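Local coordinates for protein multisubunit Na+/H+ antiporter, D subunit (Anoxybacillus flavithermus, PDB 6Z16) that probably forms part of a membrane complex that exchanges sodium ions for protons, as a member of the Mrp (CPA3) antiporter family related to complex I, at residues D[23-33]-D[102-110]. Sequence-based numbering, arbitrary orientation.
Sequences PKHVFWQRVVS and HKRETFYYY. With PTY (phosphatidylethanolamine), chain Y.
Arg30 and Glu105 form the salt bridge of this contact, NH2 of Arg30 lying 2.6 Å from OE2 of Glu105; the hydrogen bond within it is weak, bent to 124° at the hydrogen. The Arg30 chain runs straight from CG to NE and meets the carboxylate at about a right angle, the two planes 66° apart. Tyr110 OH lies at Glu105 OE1, but the modelled separation is too short for the bond to be more than doubtful. With an alanine here instead of Glu105, the Arg30 guanidinium would probably lose its countercharge and Val26 CG2 the chain it packs on. In a cation-pi contact, the Lys24 chain, bent at chi2 and chi3, carries NZ over the Phe107 ring face, 4.8 Å from the centroid.

The contact joins the loop and first turns of helix 26-53, with His25 as N-cap, to the weakly bonded helix 102-106 and the turn into helix 109-124, at the periphery of the Mrp antiporter membrane fold. A bound phosphatidylethanolamine lies along His25, Trp28 and Val32.

Pro23 CG sits 3.6 Å from Tyr108 CZ, the two side chains alongside each other. Val26 CG2 approaches Glu105 OE2 to 3.4 Å. Gln29 packs CB against Tyr110 CD2 while NE2 bonds to Phe22 O.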
loop_
_atom_site.group_PDB
_atom_site.type_symbol
_atom_site.label_atom_id
_atom_site.label_comp_id
_atom_site.label_asym_id
_atom_site.label_seq_id
_atom_site.Cartn_x
_atom_site.Cartn_y
_atom_site.Cartn_z
ATOM N N PRO D 23 8.622 -42.349 -20.030
ATOM C CA PRO D 23 7.908 -43.521 -20.553
ATOM C C PRO D 23 8.524 -44.099 -21.815
ATOM O O PRO D 23 8.635 -45.319 -21.951
ATOM C CB PRO D 23 6.505 -42.974 -20.838
ATOM C CG PRO D 23 6.403 -41.740 -20.034
ATOM C CD PRO D 23 7.767 -41.153 -20.051
ATOM N N LYS D 24 8.922 -43.235 -22.745
ATOM C CA LYS D 24 9.379 -43.668 -24.060
ATOM C C LYS D 24 10.779 -44.266 -24.044
ATOM O O LYS D 24 11.195 -44.837 -25.055
ATOM C CB LYS D 24 9.370 -42.492 -25.038
ATOM C CG LYS D 24 8.057 -41.724 -25.190
ATOM C CD LYS D 24 7.005 -42.418 -26.043
ATOM C CE LYS D 24 5.908 -43.053 -25.213
ATOM N NZ LYS D 24 4.791 -43.528 -26.070
ATOM N N HIS D 25 11.518 -44.129 -22.945
ATOM C CA HIS D 25 12.888 -44.631 -22.834
ATOM C C HIS D 25 12.838 -45.970 -22.113
ATOM O O HIS D 25 13.004 -46.047 -20.898
ATOM C CB HIS D 25 13.774 -43.632 -22.106
ATOM C CG HIS D 25 13.957 -42.347 -22.846
ATOM N ND1 HIS D 25 14.776 -42.237 -23.948
ATOM C CD2 HIS D 25 13.417 -41.122 -22.655
ATOM C CE1 HIS D 25 14.738 -40.997 -24.399
ATOM N NE2 HIS D 25 13.920 -40.300 -23.632
ATOM N N VAL D 26 12.635 -47.036 -22.887
ATOM C CA VAL D 26 12.338 -48.341 -22.314
ATOM C C VAL D 26 13.583 -48.978 -21.700
ATOM O O VAL D 26 13.486 -49.712 -20.702
ATOM C CB VAL D 26 11.670 -49.214 -23.396
ATOM C CG1 VAL D 26 12.574 -49.407 -24.606
ATOM C CG2 VAL D 26 11.238 -50.540 -22.837
ATOM N N PHE D 27 14.768 -48.653 -22.228
ATOM C CA PHE D 27 16.011 -49.200 -21.696
ATOM C C PHE D 27 16.266 -48.723 -20.274
ATOM O O PHE D 27 16.642 -49.517 -19.403
ATOM C CB PHE D 27 17.181 -48.820 -22.604
ATOM C CG PHE D 27 18.507 -49.311 -22.107
ATOM C CD1 PHE D 27 18.845 -50.647 -22.215
ATOM C CD2 PHE D 27 19.413 -48.440 -21.518
ATOM C CE1 PHE D 27 20.059 -51.106 -21.745
ATOM C CE2 PHE D 27 20.626 -48.893 -21.045
ATOM C CZ PHE D 27 20.949 -50.226 -21.160
ATOM N N TRP D 28 16.024 -47.449 -20.006
ATOM C CA TRP D 28 16.264 -46.943 -18.665
ATOM C C TRP D 28 15.169 -47.359 -17.695
ATOM O O TRP D 28 15.444 -47.505 -16.498
ATOM C CB TRP D 28 16.425 -45.430 -18.711
ATOM C CG TRP D 28 17.685 -45.033 -19.396
ATOM C CD1 TRP D 28 17.828 -44.632 -20.691
ATOM C CD2 TRP D 28 18.996 -45.040 -18.830
ATOM N NE1 TRP D 28 19.148 -44.372 -20.961
ATOM C CE2 TRP D 28 19.884 -44.616 -19.833
ATOM C CE3 TRP D 28 19.506 -45.361 -17.569
ATOM C CZ2 TRP D 28 21.252 -44.502 -19.611
ATOM C CZ3 TRP D 28 20.859 -45.246 -17.354
ATOM C CH2 TRP D 28 21.718 -44.822 -18.368
ATOM N N GLN D 29 13.944 -47.565 -18.196
ATOM C CA GLN D 29 12.888 -48.216 -17.421
ATOM C C GLN D 29 13.341 -49.580 -16.920
ATOM O O GLN D 29 13.237 -49.883 -15.722
ATOM C CB GLN D 29 11.632 -48.376 -18.285
ATOM C CG GLN D 29 10.893 -47.107 -18.667
ATOM C CD GLN D 29 10.062 -46.550 -17.543
ATOM O OE1 GLN D 29 9.382 -47.289 -16.839
ATOM N NE2 GLN D 29 10.110 -45.241 -17.362
ATOM N N ARG D 30 13.876 -50.399 -17.835
ATOM C CA ARG D 30 14.364 -51.730 -17.491
ATOM C C ARG D 30 15.514 -51.672 -16.497
ATOM O O ARG D 30 15.514 -52.412 -15.507
ATOM C CB ARG D 30 14.791 -52.463 -18.758
ATOM C CG ARG D 30 13.639 -52.852 -19.636
ATOM C CD ARG D 30 14.082 -53.526 -20.911
ATOM N NE ARG D 30 12.926 -53.926 -21.706
ATOM C CZ ARG D 30 12.998 -54.425 -22.933
ATOM N NH1 ARG D 30 14.174 -54.572 -23.517
ATOM N NH2 ARG D 30 11.896 -54.767 -23.582
ATOM N N VAL D 31 16.472 -50.769 -16.718
ATOM C CA VAL D 31 17.654 -50.697 -15.860
ATOM C C VAL D 31 17.289 -50.240 -14.447
ATOM O O VAL D 31 17.716 -50.852 -13.457
ATOM C CB VAL D 31 18.721 -49.793 -16.505
ATOM C CG1 VAL D 31 19.844 -49.507 -15.535
ATOM C CG2 VAL D 31 19.285 -50.462 -17.734
ATOM N N VAL D 32 16.458 -49.195 -14.329
ATOM C CA VAL D 32 16.102 -48.670 -13.011
ATOM C C VAL D 32 15.222 -49.655 -12.246
ATOM O O VAL D 32 15.453 -49.905 -11.053
ATOM C CB VAL D 32 15.435 -47.289 -13.153
ATOM C CG1 VAL D 32 14.861 -46.821 -11.833
ATOM C CG2 VAL D 32 16.446 -46.278 -13.627
ATOM N N SER D 33 14.234 -50.266 -12.921
ATOM C CA SER D 33 13.373 -51.240 -12.255
ATOM C C SER D 33 14.145 -52.488 -11.834
ATOM O O SER D 33 13.917 -53.016 -10.739
ATOM C CB SER D 33 12.206 -51.602 -13.168
ATOM O OG SER D 33 12.666 -52.187 -14.367
ATOM N N HIS D 102 6.800 -54.006 -26.963
ATOM C CA HIS D 102 7.274 -52.630 -26.842
ATOM C C HIS D 102 6.144 -51.674 -26.477
ATOM O O HIS D 102 6.298 -50.821 -25.589
ATOM C CB HIS D 102 7.947 -52.216 -28.153
ATOM C CG HIS D 102 8.443 -50.806 -28.165
ATOM N ND1 HIS D 102 9.506 -50.385 -27.396
ATOM C CD2 HIS D 102 8.042 -49.728 -28.878
ATOM C CE1 HIS D 102 9.724 -49.102 -27.620
ATOM N NE2 HIS D 102 8.851 -48.679 -28.516
ATOM N N LYS D 103 4.993 -51.821 -27.144
ATOM C CA LYS D 103 3.890 -50.874 -27.010
ATOM C C LYS D 103 3.280 -50.899 -25.621
ATOM O O LYS D 103 2.871 -49.853 -25.113
ATOM C CB LYS D 103 2.813 -51.178 -28.047
ATOM C CG LYS D 103 3.249 -50.968 -29.477
ATOM C CD LYS D 103 2.186 -51.441 -30.446
ATOM C CE LYS D 103 0.991 -50.512 -30.469
ATOM N NZ LYS D 103 1.307 -49.202 -31.099
ATOM N N ARG D 104 3.220 -52.064 -24.989
ATOM C CA ARG D 104 2.635 -52.144 -23.661
ATOM C C ARG D 104 3.554 -51.567 -22.594
ATOM O O ARG D 104 3.068 -51.093 -21.564
ATOM C CB ARG D 104 2.258 -53.601 -23.357
ATOM C CG ARG D 104 1.496 -53.832 -22.053
ATOM C CD ARG D 104 1.024 -55.266 -21.890
ATOM N NE ARG D 104 -0.045 -55.597 -22.824
ATOM C CZ ARG D 104 0.065 -56.480 -23.807
ATOM N NH1 ARG D 104 1.200 -57.135 -23.988
ATOM N NH2 ARG D 104 -0.960 -56.714 -24.608
ATOM N N GLU D 105 4.864 -51.543 -22.826
ATOM C CA GLU D 105 5.779 -51.027 -21.818
ATOM C C GLU D 105 6.226 -49.597 -22.075
ATOM O O GLU D 105 6.883 -49.013 -21.208
ATOM C CB GLU D 105 6.995 -51.947 -21.678
ATOM C CG GLU D 105 7.869 -52.056 -22.894
ATOM C CD GLU D 105 8.900 -53.164 -22.755
ATOM O OE1 GLU D 105 8.931 -53.823 -21.695
ATOM O OE2 GLU D 105 9.670 -53.390 -23.710
ATOM N N THR D 106 5.879 -49.005 -23.222
ATOM C CA THR D 106 5.953 -47.548 -23.299
ATOM C C THR D 106 4.885 -46.887 -22.436
ATOM O O THR D 106 5.086 -45.771 -21.953
ATOM C CB THR D 106 5.818 -47.054 -24.738
ATOM O OG1 THR D 106 4.563 -47.476 -25.274
ATOM C CG2 THR D 106 6.943 -47.569 -25.602
ATOM N N PHE D 107 3.751 -47.549 -22.227
ATOM C CA PHE D 107 2.636 -46.985 -21.465
ATOM C C PHE D 107 2.644 -47.471 -20.017
ATOM O O PHE D 107 1.737 -48.163 -19.576
ATOM C CB PHE D 107 1.314 -47.323 -22.140
ATOM C CG PHE D 107 1.037 -46.520 -23.370
ATOM C CD1 PHE D 107 0.441 -45.279 -23.274
ATOM C CD2 PHE D 107 1.386 -46.995 -24.619
ATOM C CE1 PHE D 107 0.183 -44.535 -24.400
ATOM C CE2 PHE D 107 1.128 -46.257 -25.750
ATOM C CZ PHE D 107 0.530 -45.023 -25.641
ATOM N N TYR D 108 3.713 -47.111 -19.304
ATOM C CA TYR D 108 3.767 -47.077 -17.838
ATOM C C TYR D 108 3.673 -48.452 -17.188
ATOM O O TYR D 108 3.196 -48.560 -16.063
ATOM C CB TYR D 108 2.682 -46.160 -17.262
ATOM C CG TYR D 108 2.867 -44.718 -17.634
ATOM C CD1 TYR D 108 3.676 -43.886 -16.879
ATOM C CD2 TYR D 108 2.264 -44.199 -18.769
ATOM C CE1 TYR D 108 3.856 -42.574 -17.230
ATOM C CE2 TYR D 108 2.442 -42.893 -19.129
ATOM C CZ TYR D 108 3.235 -42.087 -18.357
ATOM O OH TYR D 108 3.413 -40.779 -18.721
ATOM N N TYR D 109 4.169 -49.495 -17.859
ATOM C CA TYR D 109 4.019 -50.863 -17.362
ATOM C C TYR D 109 4.809 -51.100 -16.076
ATOM O O TYR D 109 4.291 -51.684 -15.115
ATOM C CB TYR D 109 4.453 -51.848 -18.444
ATOM C CG TYR D 109 4.402 -53.281 -17.999
ATOM C CD1 TYR D 109 3.194 -53.949 -17.891
ATOM C CD2 TYR D 109 5.564 -53.970 -17.681
ATOM C CE1 TYR D 109 3.145 -55.258 -17.475
ATOM C CE2 TYR D 109 5.525 -55.272 -17.260
ATOM C CZ TYR D 109 4.316 -55.913 -17.161
ATOM O OH TYR D 109 4.277 -57.219 -16.745
ATOM N N TYR D 110 6.065 -50.654 -16.040
ATOM C CA TYR D 110 6.924 -50.935 -14.898
ATOM C C TYR D 110 6.542 -50.114 -13.681
ATOM O O TYR D 110 6.779 -50.554 -12.549
ATOM C CB TYR D 110 8.378 -50.690 -15.284
ATOM C CG TYR D 110 8.814 -51.561 -16.433
ATOM C CD1 TYR D 110 9.148 -52.889 -16.232
ATOM C CD2 TYR D 110 8.863 -51.060 -17.725
ATOM C CE1 TYR D 110 9.530 -53.688 -17.283
ATOM C CE2 TYR D 110 9.247 -51.850 -18.777
ATOM C CZ TYR D 110 9.576 -53.162 -18.552
ATOM O OH TYR D 110 9.960 -53.951 -19.607
HETATM C C1 PTY Y . 13.782 -36.211 -18.896
HETATM C C2 PTY Y . 10.923 -38.410 -26.244
HETATM C C3 PTY Y . 11.838 -37.183 -26.050
HETATM O O4 PTY Y . 14.533 -37.109 -18.047
HETATM C C5 PTY Y . 13.178 -36.160 -21.323
HETATM C C6 PTY Y . 14.239 -36.466 -20.305
HETATM O O7 PTY Y . 14.566 -37.886 -20.395
HETATM C C8 PTY Y . 15.830 -38.207 -20.701
HETATM O O10 PTY Y . 16.672 -37.402 -20.993
HETATM C C11 PTY Y . 16.049 -39.686 -20.604
HETATM C C12 PTY Y . 17.451 -40.033 -20.135
HETATM C C13 PTY Y . 17.469 -41.239 -19.227
HETATM C C14 PTY Y . 16.626 -41.063 -17.981
HETATM C C15 PTY Y . 16.751 -42.206 -16.995
HETATM C C16 PTY Y . 18.070 -42.256 -16.258
HETATM C C17 PTY Y . 18.189 -41.191 -15.195
HETATM C C18 PTY Y . 17.202 -41.362 -14.056
HETATM C C19 PTY Y . 17.401 -42.640 -13.262
HETATM C C20 PTY Y . 16.660 -42.658 -11.936
HETATM C C30 PTY Y . 14.130 -37.242 -16.785
HETATM C C31 PTY Y . 14.894 -38.333 -16.093
HETATM O O30 PTY Y . 13.262 -36.577 -16.290
HETATM C C32 PTY Y . 15.352 -37.986 -14.684
HETATM C C33 PTY Y . 14.281 -38.200 -13.631
HETATM C C34 PTY Y . 14.567 -37.468 -12.333
HETATM C C35 PTY Y . 13.531 -37.691 -11.246
HETATM C C36 PTY Y . 13.557 -36.625 -10.167
HETATM C C37 PTY Y . 13.249 -35.230 -10.686
HETATM P P1 PTY Y . 13.366 -36.348 -24.008
HETATM O O11 PTY Y . 12.113 -37.113 -24.630
HETATM O O12 PTY Y . 14.601 -36.832 -24.764
HETATM O O13 PTY Y . 13.163 -34.882 -24.015
HETATM O O14 PTY Y . 13.487 -36.915 -22.513
HETATM N N1 PTY Y . 10.255 -38.717 -24.978
#